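Local coordinates for methylmalonyl-CoA carboxyltransferase 5S subunit (Propionibacterium freudenreichii subsp. shermanii, PDB 1RQB), which transfers a carboxyl group from the biotin of the 1.3S subunit to pyruvate, forming oxaloacetate at a cobalt-dependent site in the transcarboxylase complex, at residues Asp55-Tyr61 against Arg285-Ile289; Asp48-Ala52 against Asp291-Ala295; Val25-Val31 against Asp247-Ile253; Thr234-Leu238 against Asn263-Val268. All coordinates share one frame; numbering follows the deposited sequence.

Contact 1: residues Asp55-Tyr61 against Arg285-Ile289; sequences DIDAAGY and RLHKI
Ile289 CD1 is pushed into the middle of the contact, 3.8 Å from Ile56 CG1 and 4.2 Å from Ala59 CB, with the two isoleucine side chains crossing at about a right angle. The same methyl lies at the edge of the Tyr61 ring, close to its plane. Leu286 CD2 also reaches the tyrosine, 3.3 Å from Tyr61 OH, and it shares Ala59 CB with Ile289. Beyond the segments, Tyr61 OH makes a weak hydrogen bond to Glu29. Helix 53-58 precedes the second strand of the TIM barrel, 63-68; helix 283-296 comes after the barrel has closed, packs on helix 53-58 and, through Leu286, also touches helix 265-271. Farther out, Arg285 bends at chi2 (-64°), which carries its guanidinium back over helix 53-58. Ala58 CB sits over the centre of one guanidinium face. Asp55 meets the edge of this group in a salt bridge, Arg285 NH1 donating to Asp55 OD1 over 2.8 Å at 153°; the acceptor is approached on its anti side. The aliphatic part of Lys288 lies against the same carboxylate, Lys288 CD being 3.4 Å from Asp55 OD1. A water donates to Asp55 OD2 at 2.7 Å.

Contact 2: residues Asp48-Ala52 against Asp291-Ala295; sequences DMVGA and DHFKA
Ala52 CB fills the angle between His292 and Phe293, and the tight part of the contact is built round this one methyl group. It lies over one face of the imidazole, 3.9 Å from the ring centroid and shifted toward the rim, a CH-pi contact. It also touches the phenyl ring, Ala52 CB being 3.7 Å from Phe293 CE1, in an oblique approach. The two aromatic residues brace each other: His292 CD2 stands over the centre of the Phe293 ring, so an edge of the imidazole faces the flat side of the phenyl. With CG anti to the backbone N (chi1 177°), His292 extends from its helix toward residues 48-52. There His292 NE2 donates a hydrogen bond to Asp48 O, 2.9 Å away at 163°; this carbonyl oxygen is less surely placed, and the exact length and angle carry little weight.

Packing is looser elsewhere. Selenomethionine Met49 approaches the edge of the phenyl ring, with Met49 CG 4.3 Å from Phe293 CE2. On the solvent side lies exposed Gly51, whose CA is 3.9 Å from His292 CE1.

The carboxylate of Asp48 turns to Tyr300 and Lys299 beyond helix 283-296. The Met49 side chain comes within about 4 Å of that of the substrate-binding His36. Phe293 and Met49 both reach Leu32 of helix 31-39, and Met49 also packs on Phe90 of helix 83-93. The contact joins the connection between helices 31-39 and 53-58 to helix 283-296 on the outside of the barrel.

Contact 3: residues Val25-Val31 against Asp247-Ile253; sequences VGITELV and DVVDTAI
Gly26 to Glu29 and Val248 to Thr251 pair as parallel strands, their axes 4.6 Å apart and 30° from exact alignment, in a ladder that runs from Gly26 N donating to Asp247 O (2.9 Å) to Leu30 N donating to Thr251 O (2.9 Å). These are the first and eighth strands of the TIM barrel, and their pairing closes it. On the face turned to helix 265-271, Ile27 CD1 presses unusually close to Val249 CG2, at 3.4 Å, while Ile27 CG2 meets Thr251 OG1. Thr28 and Asp250 lie side by side on the other face, and a water joins Thr28 OG1 (2.7 Å) to Asp250 OD1 (3.0 Å); Thr28 OG1 also hydrogen-bonds to Ser63. The Glu29 chain bends at chi2 (57°), curling its carboxylate round the strand ends. Glu29 OE2 takes Ile253 N on its syn lone pair, at 2.9 Å, and Val31 N on the anti, capping the turn into helix 31-39. Thr265 hydrogen-bonds to both Glu29 OE1 and Thr251 OG1. Asp250 OD2, in a salt bridge with Arg135, hydrogen-bonds to ND1 of the cobalt ligand His226, consistent with a second-shell carboxylate that orients the imidazole and may make it a stronger electron donor.

Contact 4: residues Thr234-Leu238 against Asn263-Val268; sequences TEVSL and NPTESV
Thr234 and Asn263 cross obliquely, and the amide of Asn263 presents an N-H to the threonine hydroxyl almost in its own plane. Asn263 ND2 donates to Thr234 OG1 over 3.0 Å at a nearly straight 169°. Thr234 can receive it because OG1 stands between the backbone N and the carbonyl carbon (chi1 62°); the same hydroxyl also bonds to the backbone O of His228, a cobalt ligand. At the other end of the amide, a water donates to Asn263 OD1 at 3.0 Å and is weakly held by Thr234 N.

Glu235 passes alongside the OD1 end of the amide. Its CB lies 3.5 Å from Asn263 OD1, and its extended chain carries the carboxylate on to Pro264, with Glu235 OE1 3.5 Å from Pro264 CD. The carboxylate and amide planes are steeply turned, 76° apart. Leu238 slides past Asn263 in the opposite direction and crosses Val268 at about a right angle, Leu238 CD2 meeting Val268 CG2 at 3.8 Å.

Helices 234-243 and 265-271 flank strand 248-251 in sequence and lie next to each other on the outside of the TIM barrel. Helix 203-217 packs on the first and helix 283-296 on the second, while Gly232 and Thr231 of the second subunit reach Glu235 and Ser267, placing the pair at the dimer interface.

All four contacts gather where the TIM barrel closes. Contact 3 joins its first and eighth strands, and the others lie in the surrounding helical layer. Contact 4, centred about 9 Å from contact 3, covers the eighth strand, and Thr265 ties the two through Glu29 and Thr251. Contact 1 lies about 12 Å from contact 3 between centres; contact 2 continues along the same helix 283-296, its centre about 11 Å from that of contact 1 and about 18 Å from that of contact 3. In contacts 1 to 3 residues 25-61 meet residues 247-295, while contact 4 is local, spanning the eighth strand. Contact 3 comes close to the cobalt, the Leu30 side chain about 6 Å from it.

Contact 1: residues Asp55-Tyr61 against Arg285-Ile289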
loop_
_atom_site.group_PDB
_atom_site.type_symbol
_atom_site.label_atom_id
_atom_site.label_comp_id
_atom_site.label_asym_id
_atom_site.label_seq_id
_atom_site.Cartn_x
_atom_site.Cartn_y
_atom_site.Cartn_z
ATOM N N ASP A 55 6.189 -24.121 -5.007
ATOM C CA ASP A 55 5.948 -23.449 -3.722
ATOM C C ASP A 55 4.504 -22.953 -3.630
ATOM O O ASP A 55 3.884 -23.039 -2.571
ATOM C CB ASP A 55 6.933 -22.306 -3.529
ATOM C CG ASP A 55 8.341 -22.815 -3.261
ATOM O OD1 ASP A 55 8.483 -23.726 -2.411
ATOM O OD2 ASP A 55 9.291 -22.311 -3.892
ATOM N N ILE A 56 3.965 -22.434 -4.729
ATOM C CA ILE A 56 2.575 -21.953 -4.723
ATOM C C ILE A 56 1.637 -23.118 -4.397
ATOM O O ILE A 56 0.720 -22.992 -3.586
ATOM C CB ILE A 56 2.202 -21.343 -6.106
ATOM C CG1 ILE A 56 2.906 -19.990 -6.257
ATOM C CG2 ILE A 56 0.681 -21.189 -6.241
ATOM C CD1 ILE A 56 2.725 -19.313 -7.622
ATOM N N ASP A 57 1.910 -24.266 -5.010
ATOM C CA ASP A 57 1.102 -25.482 -4.840
ATOM C C ASP A 57 1.115 -25.975 -3.390
ATOM O O ASP A 57 0.161 -26.616 -2.953
ATOM C CB ASP A 57 1.632 -26.603 -5.755
ATOM C CG ASP A 57 0.794 -27.874 -5.672
ATOM O OD1 ASP A 57 -0.330 -27.903 -6.228
ATOM O OD2 ASP A 57 1.252 -28.841 -5.035
ATOM N N ALA A 58 2.166 -25.691 -2.629
ATOM C CA ALA A 58 2.232 -26.193 -1.248
ATOM C C ALA A 58 2.006 -25.083 -0.218
ATOM O O ALA A 58 2.152 -25.319 0.981
ATOM C CB ALA A 58 3.592 -26.834 -0.995
ATOM N N ALA A 59 1.626 -23.888 -0.654
ATOM C CA ALA A 59 1.474 -22.768 0.288
ATOM C C ALA A 59 0.189 -22.864 1.115
ATOM O O ALA A 59 0.130 -22.315 2.214
ATOM C CB ALA A 59 1.518 -21.445 -0.464
ATOM N N GLY A 60 -0.840 -23.534 0.600
ATOM C CA GLY A 60 -2.093 -23.647 1.341
ATOM C C GLY A 60 -3.242 -22.761 0.866
ATOM O O GLY A 60 -4.215 -22.548 1.587
ATOM N N TYR A 61 -3.153 -22.260 -0.358
ATOM C CA TYR A 61 -4.195 -21.376 -0.903
ATOM C C TYR A 61 -5.484 -22.152 -1.186
ATOM O O TYR A 61 -5.450 -23.339 -1.508
ATOM C CB TYR A 61 -3.720 -20.768 -2.218
ATOM C CG TYR A 61 -2.534 -19.858 -2.105
ATOM C CD1 TYR A 61 -1.318 -20.190 -2.708
ATOM C CD2 TYR A 61 -2.639 -18.628 -1.458
ATOM C CE1 TYR A 61 -0.229 -19.305 -2.677
ATOM C CE2 TYR A 61 -1.561 -17.734 -1.422
ATOM C CZ TYR A 61 -0.364 -18.081 -2.038
ATOM O OH TYR A 61 0.672 -17.180 -2.056
ATOM N N ARG A 285 6.793 -20.977 2.630
ATOM C CA ARG A 285 6.518 -21.096 1.192
ATOM C C ARG A 285 6.255 -19.702 0.619
ATOM O O ARG A 285 6.723 -19.369 -0.467
ATOM C CB ARG A 285 5.299 -21.993 0.922
ATOM C CG ARG A 285 5.486 -23.476 1.248
ATOM C CD ARG A 285 6.554 -24.146 0.370
ATOM N NE ARG A 285 6.603 -25.574 0.668
ATOM C CZ ARG A 285 7.108 -26.508 -0.132
ATOM N NH1 ARG A 285 7.628 -26.191 -1.308
ATOM N NH2 ARG A 285 7.061 -27.781 0.241
ATOM N N LEU A 286 5.512 -18.888 1.361
ATOM C CA LEU A 286 5.200 -17.528 0.901
ATOM C C LEU A 286 6.494 -16.732 0.706
ATOM O O LEU A 286 6.629 -15.965 -0.246
ATOM C CB LEU A 286 4.297 -16.807 1.915
ATOM C CG LEU A 286 2.905 -17.397 2.152
ATOM C CD1 LEU A 286 2.107 -16.493 3.092
ATOM C CD2 LEU A 286 2.175 -17.521 0.821
ATOM N N HIS A 287 7.443 -16.905 1.619
ATOM C CA HIS A 287 8.719 -16.183 1.532
ATOM C C HIS A 287 9.456 -16.572 0.247
ATOM O O HIS A 287 10.053 -15.727 -0.420
ATOM C CB HIS A 287 9.578 -16.519 2.751
ATOM C CG HIS A 287 10.896 -15.815 2.770
ATOM N ND1 HIS A 287 11.019 -14.478 3.082
ATOM C CD2 HIS A 287 12.146 -16.252 2.489
ATOM C CE1 HIS A 287 12.288 -14.122 2.993
ATOM N NE2 HIS A 287 12.993 -15.180 2.636
ATOM N N LYS A 288 9.408 -17.853 -0.106
ATOM C CA LYS A 288 10.088 -18.328 -1.320
ATOM C C LYS A 288 9.405 -17.764 -2.569
ATOM O O LYS A 288 10.067 -17.398 -3.539
ATOM C CB LYS A 288 10.077 -19.862 -1.399
ATOM C CG LYS A 288 10.809 -20.560 -0.269
ATOM C CD LYS A 288 10.773 -22.071 -0.485
ATOM C CE LYS A 288 11.409 -22.825 0.674
ATOM N NZ LYS A 288 12.790 -22.351 0.984
ATOM N N ILE A 289 8.081 -17.716 -2.558
ATOM C CA ILE A 289 7.344 -17.181 -3.711
ATOM C C ILE A 289 7.654 -15.689 -3.851
ATOM O O ILE A 289 7.901 -15.183 -4.945
ATOM C CB ILE A 289 5.822 -17.385 -3.513
ATOM C CG1 ILE A 289 5.526 -18.883 -3.404
ATOM C CG2 ILE A 289 5.034 -16.763 -4.679
ATOM C CD1 ILE A 289 4.168 -19.199 -2.771
HETATM O O HOH W 1 9.139 -20.110 -5.378
#

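Contact 2: residues Asp48-Ala52 against Asp291-Ala295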
loop_
_atom_site.group_PDB
_atom_site.type_symbol
_atom_site.label_atom_id
_atom_site.label_comp_id
_atom_site.label_asym_id
_atom_site.label_seq_id
_atom_site.Cartn_x
_atom_site.Cartn_y
_atom_site.Cartn_z
ATOM N N ASP A 48 9.128 -17.154 -16.547
ATOM C CA ASP A 48 9.379 -16.413 -15.302
ATOM C C ASP A 48 8.426 -16.833 -14.179
ATOM O O ASP A 48 8.576 -16.374 -13.047
ATOM C CB ASP A 48 9.242 -14.901 -15.553
ATOM C CG ASP A 48 10.422 -14.321 -16.345
ATOM O OD1 ASP A 48 11.560 -14.793 -16.155
ATOM O OD2 ASP A 48 10.224 -13.375 -17.142
HETATM N N MSE A 49 7.468 -17.711 -14.459
HETATM C CA MSE A 49 6.493 -18.113 -13.432
HETATM C C MSE A 49 6.650 -19.566 -12.977
HETATM O O MSE A 49 6.447 -19.865 -11.801
HETATM C CB MSE A 49 5.055 -17.955 -13.956
HETATM C CG MSE A 49 4.621 -16.547 -14.295
HETATM SE SE MSE A 49 2.702 -16.478 -14.762
HETATM C CE MSE A 49 2.819 -16.816 -16.669
ATOM N N VAL A 50 6.986 -20.477 -13.888
ATOM C CA VAL A 50 7.039 -21.909 -13.553
ATOM C C VAL A 50 7.903 -22.219 -12.329
ATOM O O VAL A 50 7.597 -23.144 -11.579
ATOM C CB VAL A 50 7.521 -22.783 -14.740
ATOM C CG1 VAL A 50 6.488 -22.728 -15.864
ATOM C CG2 VAL A 50 8.891 -22.326 -15.224
ATOM N N GLY A 51 8.976 -21.465 -12.130
ATOM C CA GLY A 51 9.844 -21.714 -10.993
ATOM C C GLY A 51 9.217 -21.543 -9.618
ATOM O O GLY A 51 9.779 -21.998 -8.623
ATOM N N ALA A 52 8.049 -20.913 -9.543
ATOM C CA ALA A 52 7.399 -20.695 -8.242
ATOM C C ALA A 52 6.204 -21.633 -8.056
ATOM O O ALA A 52 5.611 -21.674 -6.979
ATOM C CB ALA A 52 6.923 -19.233 -8.140
ATOM N N ASP A 291 10.311 -13.962 -2.859
ATOM C CA ASP A 291 11.689 -13.762 -3.330
ATOM C C ASP A 291 11.801 -14.109 -4.815
ATOM O O ASP A 291 12.533 -13.467 -5.568
ATOM C CB ASP A 291 12.658 -14.614 -2.499
ATOM C CG ASP A 291 12.931 -14.005 -1.124
ATOM O OD1 ASP A 291 12.407 -12.900 -0.855
ATOM O OD2 ASP A 291 13.669 -14.618 -0.322
ATOM N N HIS A 292 11.059 -15.116 -5.237
ATOM C CA HIS A 292 11.095 -15.507 -6.653
ATOM C C HIS A 292 10.654 -14.337 -7.533
ATOM O O HIS A 292 11.340 -13.964 -8.483
ATOM C CB HIS A 292 10.145 -16.673 -6.905
ATOM C CG HIS A 292 10.072 -17.067 -8.345
ATOM N ND1 HIS A 292 10.978 -17.929 -8.923
ATOM C CD2 HIS A 292 9.254 -16.657 -9.342
ATOM C CE1 HIS A 292 10.724 -18.033 -10.216
ATOM N NE2 HIS A 292 9.683 -17.269 -10.497
ATOM N N PHE A 293 9.499 -13.757 -7.223
ATOM C CA PHE A 293 8.990 -12.674 -8.076
ATOM C C PHE A 293 9.734 -11.358 -7.843
ATOM O O PHE A 293 9.779 -10.511 -8.733
ATOM C CB PHE A 293 7.481 -12.517 -7.905
ATOM C CG PHE A 293 6.705 -13.633 -8.556
ATOM C CD1 PHE A 293 6.199 -14.681 -7.801
ATOM C CD2 PHE A 293 6.593 -13.691 -9.948
ATOM C CE1 PHE A 293 5.594 -15.790 -8.419
ATOM C CE2 PHE A 293 5.996 -14.792 -10.581
ATOM C CZ PHE A 293 5.497 -15.846 -9.814
ATOM N N LYS A 294 10.330 -11.182 -6.673
ATOM C CA LYS A 294 11.068 -9.939 -6.411
ATOM C C LYS A 294 12.255 -9.845 -7.374
ATOM O O LYS A 294 12.609 -8.765 -7.845
ATOM C CB LYS A 294 11.578 -9.905 -4.967
ATOM C CG LYS A 294 12.349 -8.625 -4.666
ATOM C CD LYS A 294 12.860 -8.562 -3.236
ATOM C CE LYS A 294 13.622 -7.256 -3.008
ATOM N NZ LYS A 294 12.850 -6.037 -3.436
ATOM N N ALA A 295 12.850 -10.989 -7.677
ATOM C CA ALA A 295 14.015 -11.045 -8.573
ATOM C C ALA A 295 13.597 -10.880 -10.036
ATOM O O ALA A 295 14.372 -10.401 -10.862
ATOM C CB ALA A 295 14.738 -12.389 -8.384
#

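Contact 3: residues Val25-Val31 against Asp247-Ile253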
loop_
_atom_site.group_PDB
_atom_site.type_symbol
_atom_site.label_atom_id
_atom_site.label_comp_id
_atom_site.label_asym_id
_atom_site.label_seq_id
_atom_site.Cartn_x
_atom_site.Cartn_y
_atom_site.Cartn_z
ATOM N N VAL A 25 -9.854 -18.328 7.371
ATOM C CA VAL A 25 -10.294 -17.609 6.167
ATOM C C VAL A 25 -9.456 -18.132 4.998
ATOM O O VAL A 25 -8.238 -18.257 5.115
ATOM C CB VAL A 25 -10.054 -16.088 6.313
ATOM C CG1 VAL A 25 -10.557 -15.356 5.066
ATOM C CG2 VAL A 25 -10.761 -15.567 7.551
ATOM N N GLY A 26 -10.103 -18.465 3.888
ATOM C CA GLY A 26 -9.353 -18.967 2.751
ATOM C C GLY A 26 -8.727 -17.826 1.961
ATOM O O GLY A 26 -9.245 -16.711 1.950
ATOM N N ILE A 27 -7.627 -18.113 1.276
ATOM C CA ILE A 27 -6.933 -17.095 0.475
ATOM C C ILE A 27 -6.733 -17.603 -0.954
ATOM O O ILE A 27 -6.283 -18.729 -1.162
ATOM C CB ILE A 27 -5.523 -16.800 1.017
ATOM C CG1 ILE A 27 -5.610 -16.212 2.429
ATOM C CG2 ILE A 27 -4.769 -15.878 0.032
ATOM C CD1 ILE A 27 -6.230 -14.854 2.506
ATOM N N THR A 28 -7.084 -16.761 -1.921
ATOM C CA THR A 28 -6.857 -17.080 -3.338
ATOM C C THR A 28 -5.681 -16.223 -3.811
ATOM O O THR A 28 -5.686 -15.006 -3.628
ATOM C CB THR A 28 -8.106 -16.784 -4.195
ATOM O OG1 THR A 28 -9.054 -17.838 -4.015
ATOM C CG2 THR A 28 -7.747 -16.690 -5.699
ATOM N N GLU A 29 -4.659 -16.863 -4.385
ATOM C CA GLU A 29 -3.460 -16.162 -4.868
ATOM C C GLU A 29 -3.673 -15.714 -6.316
ATOM O O GLU A 29 -4.121 -16.494 -7.156
ATOM C CB GLU A 29 -2.238 -17.080 -4.756
ATOM C CG GLU A 29 -0.915 -16.458 -5.238
ATOM C CD GLU A 29 -0.549 -15.158 -4.521
ATOM O OE1 GLU A 29 -0.467 -15.117 -3.262
ATOM O OE2 GLU A 29 -0.334 -14.167 -5.233
ATOM N N LEU A 30 -3.295 -14.468 -6.613
ATOM C CA LEU A 30 -3.533 -13.877 -7.937
ATOM C C LEU A 30 -2.243 -13.594 -8.713
ATOM O O LEU A 30 -2.309 -13.064 -9.821
ATOM C CB LEU A 30 -4.259 -12.542 -7.762
ATOM C CG LEU A 30 -5.584 -12.561 -6.996
ATOM C CD1 LEU A 30 -5.998 -11.117 -6.651
ATOM C CD2 LEU A 30 -6.648 -13.225 -7.868
ATOM N N VAL A 31 -1.087 -13.949 -8.172
ATOM C CA VAL A 31 0.181 -13.597 -8.833
ATOM C C VAL A 31 0.305 -14.130 -10.261
ATOM O O VAL A 31 0.920 -13.475 -11.103
ATOM C CB VAL A 31 1.429 -14.063 -8.008
ATOM C CG1 VAL A 31 1.524 -15.591 -7.989
ATOM C CG2 VAL A 31 2.713 -13.460 -8.613
ATOM N N ASP A 247 -15.818 -15.892 3.241
ATOM C CA ASP A 247 -15.150 -17.203 3.268
ATOM C C ASP A 247 -13.728 -17.170 2.704
ATOM O O ASP A 247 -12.847 -17.839 3.240
ATOM C CB ASP A 247 -15.989 -18.204 2.474
ATOM C CG ASP A 247 -17.397 -18.326 3.027
ATOM O OD1 ASP A 247 -17.601 -19.170 3.921
ATOM O OD2 ASP A 247 -18.288 -17.556 2.600
ATOM N N VAL A 248 -13.512 -16.413 1.631
ATOM C CA VAL A 248 -12.202 -16.374 0.964
ATOM C C VAL A 248 -11.905 -14.954 0.476
ATOM O O VAL A 248 -12.811 -14.258 0.020
ATOM C CB VAL A 248 -12.199 -17.279 -0.323
ATOM C CG1 VAL A 248 -10.827 -17.185 -1.054
ATOM C CG2 VAL A 248 -12.553 -18.731 0.031
ATOM N N VAL A 249 -10.647 -14.513 0.563
ATOM C CA VAL A 249 -10.291 -13.192 0.022
ATOM C C VAL A 249 -9.129 -13.369 -0.959
ATOM O O VAL A 249 -8.300 -14.260 -0.774
ATOM C CB VAL A 249 -9.924 -12.170 1.149
ATOM C CG1 VAL A 249 -11.170 -11.900 2.037
ATOM C CG2 VAL A 249 -8.781 -12.691 1.996
ATOM N N ASP A 250 -9.102 -12.569 -2.034
ATOM C CA ASP A 250 -8.046 -12.656 -3.056
ATOM C C ASP A 250 -6.917 -11.677 -2.732
ATOM O O ASP A 250 -7.164 -10.519 -2.393
ATOM C CB ASP A 250 -8.578 -12.300 -4.452
ATOM C CG ASP A 250 -9.676 -13.224 -4.932
ATOM O OD1 ASP A 250 -10.085 -14.129 -4.175
ATOM O OD2 ASP A 250 -10.132 -13.029 -6.082
ATOM N N THR A 251 -5.674 -12.140 -2.868
ATOM C CA THR A 251 -4.501 -11.297 -2.598
ATOM C C THR A 251 -3.379 -11.666 -3.571
ATOM O O THR A 251 -3.454 -12.665 -4.286
ATOM C CB THR A 251 -3.981 -11.500 -1.143
ATOM O OG1 THR A 251 -3.552 -12.862 -0.986
ATOM C CG2 THR A 251 -5.089 -11.212 -0.118
ATOM N N ALA A 252 -2.334 -10.848 -3.581
ATOM C CA ALA A 252 -1.179 -11.093 -4.459
ATOM C C ALA A 252 0.090 -11.102 -3.606
ATOM O O ALA A 252 0.236 -10.273 -2.709
ATOM C CB ALA A 252 -1.075 -9.981 -5.525
ATOM N N ILE A 253 1.014 -12.021 -3.899
ATOM C CA ILE A 253 2.274 -12.089 -3.140
ATOM C C ILE A 253 2.860 -10.677 -3.056
ATOM O O ILE A 253 2.819 -9.915 -4.021
ATOM C CB ILE A 253 3.242 -13.120 -3.782
ATOM C CG1 ILE A 253 4.251 -13.626 -2.728
ATOM C CG2 ILE A 253 3.927 -12.514 -4.994
ATOM C CD1 ILE A 253 3.609 -14.451 -1.610
HETATM O O HOH W 2 -11.305 -16.766 -5.001
#

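Contact 4: residues Thr234-Leu238 against Asn263-Val268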
loop_
_atom_site.group_PDB
_atom_site.type_symbol
_atom_site.label_atom_id
_atom_site.label_comp_id
_atom_site.label_asym_id
_atom_site.label_seq_id
_atom_site.Cartn_x
_atom_site.Cartn_y
_atom_site.Cartn_z
ATOM N N THR A 234 -8.929 -0.720 0.520
ATOM C CA THR A 234 -9.525 -2.065 0.540
ATOM C C THR A 234 -8.884 -3.076 1.492
ATOM O O THR A 234 -9.496 -4.110 1.757
ATOM C CB THR A 234 -9.613 -2.655 -0.878
ATOM O OG1 THR A 234 -8.298 -2.796 -1.416
ATOM C CG2 THR A 234 -10.457 -1.741 -1.779
ATOM N N GLU A 235 -7.683 -2.863 2.019
ATOM C CA GLU A 235 -7.228 -3.903 2.955
ATOM C C GLU A 235 -8.078 -3.798 4.222
ATOM O O GLU A 235 -8.358 -4.786 4.900
ATOM C CB GLU A 235 -5.742 -3.775 3.292
ATOM C CG GLU A 235 -5.261 -4.954 4.136
ATOM C CD GLU A 235 -3.752 -5.037 4.224
ATOM O OE1 GLU A 235 -3.105 -5.258 3.182
ATOM O OE2 GLU A 235 -3.210 -4.880 5.332
ATOM N N VAL A 236 -8.516 -2.587 4.539
ATOM C CA VAL A 236 -9.389 -2.433 5.711
ATOM C C VAL A 236 -10.748 -3.051 5.371
ATOM O O VAL A 236 -11.414 -3.619 6.234
ATOM C CB VAL A 236 -9.559 -0.962 6.078
ATOM C CG1 VAL A 236 -10.443 -0.838 7.328
ATOM C CG2 VAL A 236 -8.182 -0.351 6.348
ATOM N N SER A 237 -11.147 -2.956 4.102
ATOM C CA SER A 237 -12.411 -3.555 3.649
ATOM C C SER A 237 -12.327 -5.076 3.794
ATOM O O SER A 237 -13.303 -5.720 4.175
ATOM C CB SER A 237 -12.705 -3.170 2.191
ATOM O OG SER A 237 -12.834 -1.754 2.077
ATOM N N LEU A 238 -11.171 -5.661 3.477
ATOM C CA LEU A 238 -10.995 -7.113 3.638
ATOM C C LEU A 238 -11.192 -7.492 5.108
ATOM O O LEU A 238 -11.843 -8.489 5.420
ATOM C CB LEU A 238 -9.594 -7.545 3.201
ATOM C CG LEU A 238 -9.432 -8.082 1.778
ATOM C CD1 LEU A 238 -9.947 -7.095 0.781
ATOM C CD2 LEU A 238 -7.968 -8.409 1.518
ATOM N N ASN A 263 -4.000 -6.210 -2.557
ATOM C CA ASN A 263 -3.427 -6.195 -1.204
ATOM C C ASN A 263 -2.512 -7.417 -1.096
ATOM O O ASN A 263 -2.787 -8.455 -1.700
ATOM C CB ASN A 263 -4.559 -6.192 -0.173
ATOM C CG ASN A 263 -5.445 -4.960 -0.315
ATOM O OD1 ASN A 263 -4.990 -3.833 -0.128
ATOM N ND2 ASN A 263 -6.705 -5.172 -0.695
ATOM N N PRO A 264 -1.394 -7.290 -0.355
ATOM C CA PRO A 264 -0.387 -8.341 -0.164
ATOM C C PRO A 264 -0.825 -9.570 0.634
ATOM O O PRO A 264 -1.358 -9.461 1.737
ATOM C CB PRO A 264 0.786 -7.599 0.508
ATOM C CG PRO A 264 0.400 -6.126 0.464
ATOM C CD PRO A 264 -1.088 -6.141 0.514
ATOM N N THR A 265 -0.562 -10.739 0.060
ATOM C CA THR A 265 -0.931 -12.022 0.677
ATOM C C THR A 265 -0.373 -12.120 2.099
ATOM O O THR A 265 -1.103 -12.400 3.049
ATOM C CB THR A 265 -0.373 -13.194 -0.166
ATOM O OG1 THR A 265 -0.980 -13.167 -1.465
ATOM C CG2 THR A 265 -0.644 -14.545 0.522
ATOM N N GLU A 266 0.926 -11.888 2.249
ATOM C CA GLU A 266 1.546 -12.031 3.574
ATOM C C GLU A 266 0.996 -10.995 4.558
ATOM O O GLU A 266 0.829 -11.294 5.739
ATOM C CB GLU A 266 3.058 -11.898 3.470
ATOM C CG GLU A 266 3.685 -12.894 2.505
ATOM C CD GLU A 266 4.054 -12.239 1.183
ATOM O OE1 GLU A 266 3.146 -11.769 0.457
ATOM O OE2 GLU A 266 5.259 -12.176 0.882
ATOM N N SER A 267 0.730 -9.778 4.090
ATOM C CA SER A 267 0.197 -8.742 4.988
ATOM C C SER A 267 -1.194 -9.147 5.481
ATOM O O SER A 267 -1.512 -9.001 6.661
ATOM C CB SER A 267 0.125 -7.398 4.264
ATOM O OG SER A 267 1.426 -6.964 3.890
ATOM N N VAL A 268 -2.025 -9.667 4.580
ATOM C CA VAL A 268 -3.379 -10.086 4.967
ATOM C C VAL A 268 -3.296 -11.251 5.955
ATOM O O VAL A 268 -4.051 -11.309 6.925
ATOM C CB VAL A 268 -4.221 -10.468 3.726
ATOM C CG1 VAL A 268 -5.514 -11.154 4.140
ATOM C CG2 VAL A 268 -4.552 -9.208 2.949
HETATM O O HOH W 3 -5.794 -1.022 -0.549
#